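Local coordinates for probable branched-chain amino acid ABC transporter, amino acid binding protein (Thermus thermophilus, PDB 3LKB) that binds valine between its two lobes and probably delivers branched-chain amino acids to an ABC transporter for uptake, at residues 11-16 with 54-59; 77-82 with 99-104; 138-143 with 199-204. The protein carries 2 engineered substitutions. All coordinates share one frame; numbering follows the deposited sequence.

Contact 1 of 3, residues 11-16 with 54-59. With VAL (valine), chain C.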
# COMPACT_ATOMS: atom_id res chain seq x y z
N PHE A 11 -0.54 -17.39 -10.10
CA PHE A 11 -1.32 -16.82 -9.03
C PHE A 11 -0.46 -16.51 -7.80
O PHE A 11 0.28 -17.35 -7.31
CB PHE A 11 -2.53 -17.72 -8.74
CG PHE A 11 -3.13 -17.55 -7.35
CD1 PHE A 11 -4.13 -16.61 -7.11
CD2 PHE A 11 -2.72 -18.36 -6.30
CE1 PHE A 11 -4.72 -16.48 -5.84
CE2 PHE A 11 -3.28 -18.25 -5.05
CZ PHE A 11 -4.30 -17.29 -4.82
N TRP A 12 -0.53 -15.28 -7.33
CA TRP A 12 0.13 -14.89 -6.08
C TRP A 12 -0.93 -14.31 -5.20
O TRP A 12 -1.85 -13.61 -5.68
CB TRP A 12 1.19 -13.85 -6.38
CG TRP A 12 1.88 -13.26 -5.18
CD1 TRP A 12 2.93 -13.78 -4.53
CD2 TRP A 12 1.54 -12.03 -4.48
NE1 TRP A 12 3.30 -12.97 -3.48
CE2 TRP A 12 2.47 -11.89 -3.43
CE3 TRP A 12 0.53 -11.07 -4.63
CZ2 TRP A 12 2.46 -10.81 -2.55
CZ3 TRP A 12 0.50 -9.99 -3.75
CH2 TRP A 12 1.48 -9.87 -2.73
N SER A 13 -0.84 -14.62 -3.91
CA SER A 13 -1.73 -14.00 -2.91
C SER A 13 -0.85 -13.48 -1.79
O SER A 13 -0.08 -14.24 -1.22
CB SER A 13 -2.75 -15.02 -2.38
OG SER A 13 -3.33 -14.59 -1.16
N GLY A 14 -0.95 -12.20 -1.47
CA GLY A 14 -0.12 -11.58 -0.43
C GLY A 14 -0.61 -10.18 -0.12
O GLY A 14 -1.69 -9.76 -0.58
N ALA A 15 0.15 -9.49 0.72
CA ALA A 15 -0.22 -8.22 1.30
C ALA A 15 0.26 -7.02 0.46
O ALA A 15 1.33 -6.45 0.77
CB ALA A 15 0.38 -8.12 2.69
N ILE A 16 -0.52 -6.65 -0.56
CA ILE A 16 -0.30 -5.44 -1.34
C ILE A 16 -0.63 -4.25 -0.40
O ILE A 16 -0.00 -3.17 -0.48
CB ILE A 16 -1.18 -5.44 -2.64
CG1 ILE A 16 -0.64 -6.42 -3.68
CG2 ILE A 16 -1.10 -4.13 -3.37
CD1 ILE A 16 -1.74 -7.13 -4.44
N ARG A 54 -3.52 -11.30 -6.00
CA ARG A 54 -4.56 -10.97 -5.01
C ARG A 54 -3.94 -10.35 -3.76
O ARG A 54 -2.92 -10.83 -3.24
CB ARG A 54 -5.35 -12.23 -4.59
CG ARG A 54 -5.86 -13.10 -5.74
CD ARG A 54 -7.36 -13.06 -5.87
NE ARG A 54 -7.81 -12.21 -6.96
CZ ARG A 54 -8.67 -12.59 -7.92
NH1 ARG A 54 -9.16 -13.83 -7.95
NH2 ARG A 54 -9.05 -11.72 -8.84
N ASP A 55 -4.56 -9.29 -3.29
CA ASP A 55 -4.23 -8.70 -2.05
C ASP A 55 -5.05 -9.36 -0.95
O ASP A 55 -6.24 -9.10 -0.84
CB ASP A 55 -4.62 -7.22 -2.12
CG ASP A 55 -4.31 -6.46 -0.82
OD1 ASP A 55 -3.49 -6.90 0.02
OD2 ASP A 55 -4.91 -5.38 -0.65
N ASP A 56 -4.40 -10.20 -0.14
CA ASP A 56 -5.04 -10.80 1.03
C ASP A 56 -4.88 -9.99 2.30
O ASP A 56 -5.39 -10.40 3.33
CB ASP A 56 -4.52 -12.22 1.29
CG ASP A 56 -2.99 -12.28 1.54
OD1 ASP A 56 -2.39 -11.32 2.12
OD2 ASP A 56 -2.38 -13.31 1.14
N GLN A 57 -4.15 -8.87 2.23
CA GLN A 57 -3.88 -7.99 3.38
C GLN A 57 -3.36 -8.70 4.64
O GLN A 57 -3.60 -8.25 5.77
CB GLN A 57 -5.11 -7.15 3.71
CG GLN A 57 -5.53 -6.29 2.50
CD GLN A 57 -6.60 -5.31 2.81
OE1 GLN A 57 -7.67 -5.67 3.30
NE2 GLN A 57 -6.33 -4.02 2.53
N TYR A 58 -2.64 -9.79 4.44
CA TYR A 58 -2.04 -10.53 5.55
C TYR A 58 -3.10 -11.21 6.38
O TYR A 58 -2.88 -11.46 7.54
CB TYR A 58 -1.23 -9.59 6.48
CG TYR A 58 0.04 -10.21 7.00
CD1 TYR A 58 0.99 -10.70 6.11
CD2 TYR A 58 0.29 -10.34 8.36
CE1 TYR A 58 2.14 -11.28 6.56
CE2 TYR A 58 1.46 -10.94 8.83
CZ TYR A 58 2.38 -11.39 7.92
OH TYR A 58 3.54 -11.96 8.31
N ASN A 59 -4.27 -11.44 5.80
CA ASN A 59 -5.33 -12.14 6.50
C ASN A 59 -5.42 -13.58 5.96
O ASN A 59 -5.80 -13.82 4.81
CB ASN A 59 -6.64 -11.36 6.33
CG ASN A 59 -7.83 -11.99 7.05
OD1 ASN A 59 -7.92 -13.20 7.21
ND2 ASN A 59 -8.77 -11.16 7.46
N VAL C . 6.52 -10.69 5.70
CA VAL C . 6.92 -12.12 5.40
C VAL C . 6.39 -12.65 4.11
O VAL C . 7.14 -12.52 3.17
CB VAL C . 6.47 -13.11 6.45
CG1 VAL C . 5.03 -13.25 6.50
CG2 VAL C . 7.03 -14.35 6.13
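Ser-13 and Gly-14 pair with Arg-54 and Asp-55 where the parallel strands of a beta-alpha-beta unit, 6-14 and 47-55, end beside the valine pocket. Arg-54 N donates a hydrogen bond to Trp-12 O (2.9 Å), and Gly-14 N to Arg-54 O (3.0 Å). Past the strand end, Gly-14 O accepts from Asp-56 N at 2.8 Å. Asp-56 gathers the polar contacts. With chi1 at 60°, its CG stands between the backbone N and the carbonyl carbon and lies against Gly-14 CA. OD2 accepts from Ser-13 OG at 2.8 Å, on its anti side, and has Thr-63 as a second partner; OD1 accepts from Tyr-58 N at 2.8 Å, forming an Asx turn within the type I' turn 56-59. An alanine here would probably leave Ser-13 OG and Tyr-58 N without this acceptor and the turn bearing the pocket residue Tyr-58 less firmly fixed. Asp-55 makes another Asx turn, OD1 accepting from Gln-57 N (3.0 Å) above the carboxylate plane and weakly from Ile-16 N, while OD2 bonds to Thr-17. Arg-54 CG meets Phe-11 CE1 at 3.6 Å, and its guanidinium pairs with Glu-69. Helix 60-72 packs on Phe-11, Ser-13 and Arg-54, Tyr-27 of helix 21-41 meets the Trp-12 ring, and strand 79-81 runs along the other edge of strand 6-14.

Contact 2 of 3, residues 77-82 with 99-104. With VAL (valine), chain C.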
# COMPACT_ATOMS: atom_id res chain seq x y z
N PRO A 77 -0.87 -24.90 -11.55
CA PRO A 77 0.19 -25.87 -11.40
C PRO A 77 1.29 -25.50 -10.37
O PRO A 77 2.14 -26.35 -10.05
CB PRO A 77 0.79 -25.93 -12.83
CG PRO A 77 0.60 -24.52 -13.33
CD PRO A 77 -0.69 -24.06 -12.75
N VAL A 78 1.25 -24.25 -9.89
CA VAL A 78 2.18 -23.65 -8.88
C VAL A 78 1.41 -22.58 -8.10
O VAL A 78 0.47 -22.01 -8.63
CB VAL A 78 3.36 -22.83 -9.51
CG1 VAL A 78 4.56 -22.69 -8.49
CG2 VAL A 78 3.83 -23.42 -10.78
N PHE A 79 1.87 -22.28 -6.88
CA PHE A 79 1.28 -21.30 -5.98
C PHE A 79 2.45 -20.44 -5.54
O PHE A 79 3.41 -20.97 -4.97
CB PHE A 79 0.73 -22.04 -4.76
CG PHE A 79 0.18 -21.16 -3.64
CD1 PHE A 79 -0.26 -19.84 -3.86
CD2 PHE A 79 0.04 -21.69 -2.35
CE1 PHE A 79 -0.80 -19.06 -2.83
CE2 PHE A 79 -0.50 -20.93 -1.30
CZ PHE A 79 -0.92 -19.58 -1.55
N LEU A 80 2.40 -19.16 -5.88
CA LEU A 80 3.29 -18.13 -5.36
C LEU A 80 2.62 -17.57 -4.10
O LEU A 80 1.52 -16.99 -4.17
CB LEU A 80 3.51 -17.03 -6.41
CG LEU A 80 4.21 -17.47 -7.70
CD1 LEU A 80 4.27 -16.40 -8.75
CD2 LEU A 80 5.58 -17.92 -7.40
N SER A 81 3.22 -17.82 -2.94
CA SER A 81 2.56 -17.43 -1.70
C SER A 81 3.37 -16.39 -0.97
O SER A 81 4.43 -15.96 -1.46
CB SER A 81 2.35 -18.64 -0.78
OG SER A 81 3.58 -19.16 -0.37
N TYR A 82 2.88 -16.01 0.20
CA TYR A 82 3.43 -14.86 0.90
C TYR A 82 3.67 -15.10 2.38
O TYR A 82 4.80 -15.47 2.73
CB TYR A 82 2.53 -13.67 0.68
CG TYR A 82 3.07 -12.38 1.24
CD1 TYR A 82 4.19 -11.78 0.67
CD2 TYR A 82 2.44 -11.74 2.32
CE1 TYR A 82 4.69 -10.59 1.15
CE2 TYR A 82 2.94 -10.54 2.82
CZ TYR A 82 4.08 -9.98 2.22
OH TYR A 82 4.60 -8.78 2.65
N ILE A 99 0.61 -29.33 -4.87
CA ILE A 99 1.08 -28.23 -5.73
C ILE A 99 2.31 -27.49 -5.23
O ILE A 99 2.29 -26.92 -4.14
CB ILE A 99 -0.03 -27.25 -6.22
CG1 ILE A 99 -0.23 -26.11 -5.27
CG2 ILE A 99 -1.40 -27.97 -6.62
CD1 ILE A 99 -0.54 -24.88 -6.10
N PRO A 100 3.39 -27.50 -6.03
CA PRO A 100 4.62 -26.75 -5.70
C PRO A 100 4.33 -25.33 -5.33
O PRO A 100 3.57 -24.67 -6.02
CB PRO A 100 5.41 -26.77 -7.01
CG PRO A 100 4.93 -27.97 -7.73
CD PRO A 100 3.44 -28.07 -7.39
N THR A 101 4.96 -24.84 -4.28
CA THR A 101 4.61 -23.57 -3.68
C THR A 101 5.86 -22.84 -3.40
O THR A 101 6.75 -23.39 -2.71
CB THR A 101 3.86 -23.80 -2.36
OG1 THR A 101 2.59 -24.33 -2.69
CG2 THR A 101 3.65 -22.52 -1.57
N ILE A 102 5.98 -21.64 -3.95
CA ILE A 102 7.17 -20.85 -3.75
C ILE A 102 6.79 -19.63 -2.92
O ILE A 102 6.14 -18.72 -3.44
CB ILE A 102 7.74 -20.39 -5.10
CG1 ILE A 102 7.97 -21.62 -5.98
CG2 ILE A 102 8.99 -19.52 -4.89
CD1 ILE A 102 8.25 -21.30 -7.48
N PRO A 103 7.16 -19.62 -1.62
CA PRO A 103 6.79 -18.53 -0.71
C PRO A 103 7.77 -17.33 -0.67
O PRO A 103 8.97 -17.50 -0.84
CB PRO A 103 6.80 -19.22 0.66
CG PRO A 103 7.21 -20.63 0.45
CD PRO A 103 7.82 -20.71 -0.89
N ALA A 104 7.22 -16.14 -0.46
CA ALA A 104 7.99 -14.98 -0.01
C ALA A 104 8.50 -15.17 1.42
O ALA A 104 9.49 -14.60 1.77
CB ALA A 104 7.14 -13.73 -0.08
N VAL C . 6.52 -10.69 5.70
CA VAL C . 6.92 -12.12 5.40
C VAL C . 6.39 -12.65 4.11
O VAL C . 7.14 -12.52 3.17
CB VAL C . 6.47 -13.11 6.45
CG1 VAL C . 5.03 -13.25 6.50
CG2 VAL C . 7.03 -14.35 6.13
O HOH W 1 5.94 -16.23 -3.91
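Tyr-82 and Ala-104 close the pocket end of a parallel strand pair, 79-81 with 101-103, whose directions differ by 18°. The Tyr-82 side chain can be followed outward. CB leaves the backbone away from 99-104 and packs on Ser-13 O; CG is anti to the backbone N (chi1 -174°). CD1 still touches Ala-104 CB at 3.6 Å, CE1 comes to 3.7 Å from the ligand valine O, and OH ends 4.1 Å from the ligand N. The ligand C sits 3.9 Å above the ring plane, over its centre, so one ring face forms a wall of the pocket. Ala-104 CB approaches the same ligand O, and Ala-104 O accepts from Tyr-232 OH.

Behind the pocket four backbone bonds zip the strands together: Phe-79 N to Pro-100 O, Ile-102 N to Phe-79 O (2.8 Å), Ser-81 N to Ile-102 O, and Ala-104 N to Ser-81 O. A water also donates to Ser-81 O. Leu-80 and Ile-102 lie side by side, side chains pointing the same way, with CD2 of Leu-80 4.0 Å from CB of Ile-102. On the reverse face Thr-101 OG1 lies at the edge of the Phe-79 ring while bonding back to Ile-99 O, and Ile-99 CD1 presses on Phe-79 CB at 3.4 Å. Ser-81 OG lies beside Pro-103 CB and is bonded to Asn-87.

The pair is sandwiched between helices: 84-97 packs on the face bearing Phe-79, Thr-101 and Pro-103, whereas 285-308 packs on Leu-80 and Ile-102, and 313-321 lies against Val-78 and Pro-100. Strand 6-14 lies beside 79-81, and the Thr-101 backbone bonds to Tyr-118 and Phe-120.

Contact 3 of 3, residues 138-143 with 199-204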
# COMPACT_ATOMS: atom_id res chain seq x y z
N ALA A 138 29.32 -12.16 17.41
CA ALA A 138 30.27 -12.85 18.30
C ALA A 138 31.72 -12.64 17.83
O ALA A 138 32.61 -12.54 18.64
CB ALA A 138 29.94 -14.35 18.43
N ARG A 139 31.95 -12.55 16.52
CA ARG A 139 33.27 -12.19 16.01
C ARG A 139 33.69 -10.80 16.49
O ARG A 139 34.85 -10.59 16.78
CB ARG A 139 33.26 -12.18 14.50
CG ARG A 139 32.33 -10.99 13.91
CD ARG A 139 33.00 -9.83 13.05
NE ARG A 139 33.12 -10.19 11.62
CZ ARG A 139 33.83 -11.23 11.16
NH1 ARG A 139 34.48 -12.02 12.02
NH2 ARG A 139 33.90 -11.48 9.83
N GLU A 140 32.76 -9.85 16.53
CA GLU A 140 33.06 -8.48 16.96
C GLU A 140 33.35 -8.37 18.44
O GLU A 140 34.25 -7.65 18.82
CB GLU A 140 31.90 -7.54 16.71
CG GLU A 140 31.88 -6.96 15.37
CD GLU A 140 31.56 -5.46 15.35
OE1 GLU A 140 31.91 -4.85 14.32
OE2 GLU A 140 30.97 -4.92 16.32
N LYS A 141 32.55 -9.07 19.26
CA LYS A 141 32.53 -8.85 20.69
C LYS A 141 32.00 -10.08 21.38
O LYS A 141 30.81 -10.40 21.20
CB LYS A 141 31.61 -7.68 21.02
CG LYS A 141 31.33 -7.50 22.52
CD LYS A 141 32.20 -6.39 23.10
CE LYS A 141 32.16 -6.36 24.63
NZ LYS A 141 30.84 -5.89 25.17
N LYS A 142 32.86 -10.78 22.14
CA LYS A 142 32.47 -11.99 22.90
C LYS A 142 31.67 -11.60 24.09
O LYS A 142 31.92 -10.55 24.71
CB LYS A 142 33.64 -12.83 23.39
CG LYS A 142 34.93 -12.09 23.36
CD LYS A 142 35.64 -12.22 21.99
CE LYS A 142 35.40 -11.02 21.02
NZ LYS A 142 35.17 -11.50 19.60
N GLY A 143 30.70 -12.45 24.38
CA GLY A 143 29.80 -12.28 25.51
C GLY A 143 28.85 -11.13 25.31
O GLY A 143 28.27 -10.65 26.29
N VAL A 199 22.11 -3.72 26.73
CA VAL A 199 22.05 -4.25 25.38
C VAL A 199 23.05 -3.53 24.48
O VAL A 199 23.17 -2.33 24.55
CB VAL A 199 20.59 -4.20 24.81
CG1 VAL A 199 20.51 -4.54 23.32
CG2 VAL A 199 19.70 -5.17 25.60
N GLU A 200 23.76 -4.26 23.62
CA GLU A 200 24.76 -3.62 22.78
C GLU A 200 24.50 -3.83 21.31
O GLU A 200 25.07 -3.16 20.46
CB GLU A 200 26.17 -4.08 23.16
CG GLU A 200 26.23 -5.39 23.89
CD GLU A 200 27.53 -5.57 24.69
OE1 GLU A 200 27.76 -6.69 25.24
OE2 GLU A 200 28.32 -4.59 24.74
N TYR A 201 23.61 -4.78 21.02
CA TYR A 201 23.31 -5.14 19.66
C TYR A 201 21.85 -5.45 19.66
O TYR A 201 21.38 -6.24 20.47
CB TYR A 201 24.06 -6.40 19.26
CG TYR A 201 25.54 -6.18 19.11
CD1 TYR A 201 26.09 -5.93 17.86
CD2 TYR A 201 26.38 -6.22 20.23
CE1 TYR A 201 27.46 -5.73 17.72
CE2 TYR A 201 27.77 -6.03 20.10
CZ TYR A 201 28.30 -5.78 18.85
OH TYR A 201 29.65 -5.58 18.70
N VAL A 202 21.12 -4.84 18.76
CA VAL A 202 19.75 -5.21 18.56
C VAL A 202 19.58 -5.87 17.19
O VAL A 202 19.93 -5.29 16.16
CB VAL A 202 18.82 -3.98 18.62
CG1 VAL A 202 17.40 -4.40 18.58
CG2 VAL A 202 19.09 -3.23 19.84
N VAL A 203 19.05 -7.09 17.19
CA VAL A 203 18.78 -7.77 15.94
C VAL A 203 17.30 -7.69 15.65
O VAL A 203 16.50 -8.04 16.50
CB VAL A 203 19.18 -9.24 16.03
CG1 VAL A 203 18.71 -10.01 14.80
CG2 VAL A 203 20.68 -9.32 16.21
N HIS A 204 16.95 -7.25 14.44
CA HIS A 204 15.53 -7.11 14.05
C HIS A 204 15.03 -8.18 13.10
O HIS A 204 15.69 -8.53 12.13
CB HIS A 204 15.35 -5.78 13.33
CG HIS A 204 15.45 -4.58 14.22
ND1 HIS A 204 16.65 -3.99 14.56
CD2 HIS A 204 14.49 -3.85 14.84
CE1 HIS A 204 16.43 -2.93 15.32
NE2 HIS A 204 15.12 -2.83 15.51
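Tyr-201 reaches from the start of strand 201-205 to Glu-140 at the C-terminal end of helix 126-140, and this is the closer-knit half of the contact. Its OH donates to Glu-140 OE2 at 2.8 Å, which receives it on its anti lone pair, away from the other carboxylate oxygen. OE2 lies at the ring edge, in the ring plane, with the carboxylate plane turned 82° from the ring. The hydroxyl is also flanked by two methylenes, Glu-140 CB at 3.6 Å and Lys-141 CB at 3.7 Å. The ring itself is buried, packed on Ile-137 of the helix and on Leu-228 of the neighbouring strand.

The outer half is looser. Lys-141 crosses Glu-200 at about a right angle and forms a salt bridge in which NZ straddles both oxygens, at 2.9 Å from OE2 and 3.2 Å from OE1; both hydrogen bonds are weak. Glu-200 OE1 also accepts from Lys-145 N, at the start of strand 145-150. The backbones stay well apart, so side chains alone span the gap.

The two carboxylates are therefore met differently: the Tyr-201 hydroxyl, neutral, donates a hydrogen bond to that of Glu-140 at the surface, whereas that of Glu-200 takes the charge of a lysine, in an ion pair at the surface that is probably weakened by solvent.

In the fold
Along the chain the contacts come in series. Contacts 1 and 2 lie 12 Å apart, centre to centre, and share one lobe, whose strands here come from the early part of the chain and which the later helices 285-308 and 313-321 help to cover. Phe-11 O and Leu-80 N, 3.1 Å apart in a probable hydrogen bond, place strand 6-14 between 47-55 and 79-81, with 101-103 beyond. Both end at the bound valine. Contact 3 belongs to the other lobe, about 35 Å from either centre, where strand 201-205 lies in a sheet beside 145-150. This two-lobed alpha/beta arrangement, with ligand between, is that of the periplasmic binding proteins; contact 3 sits far from the pocket, at the surface.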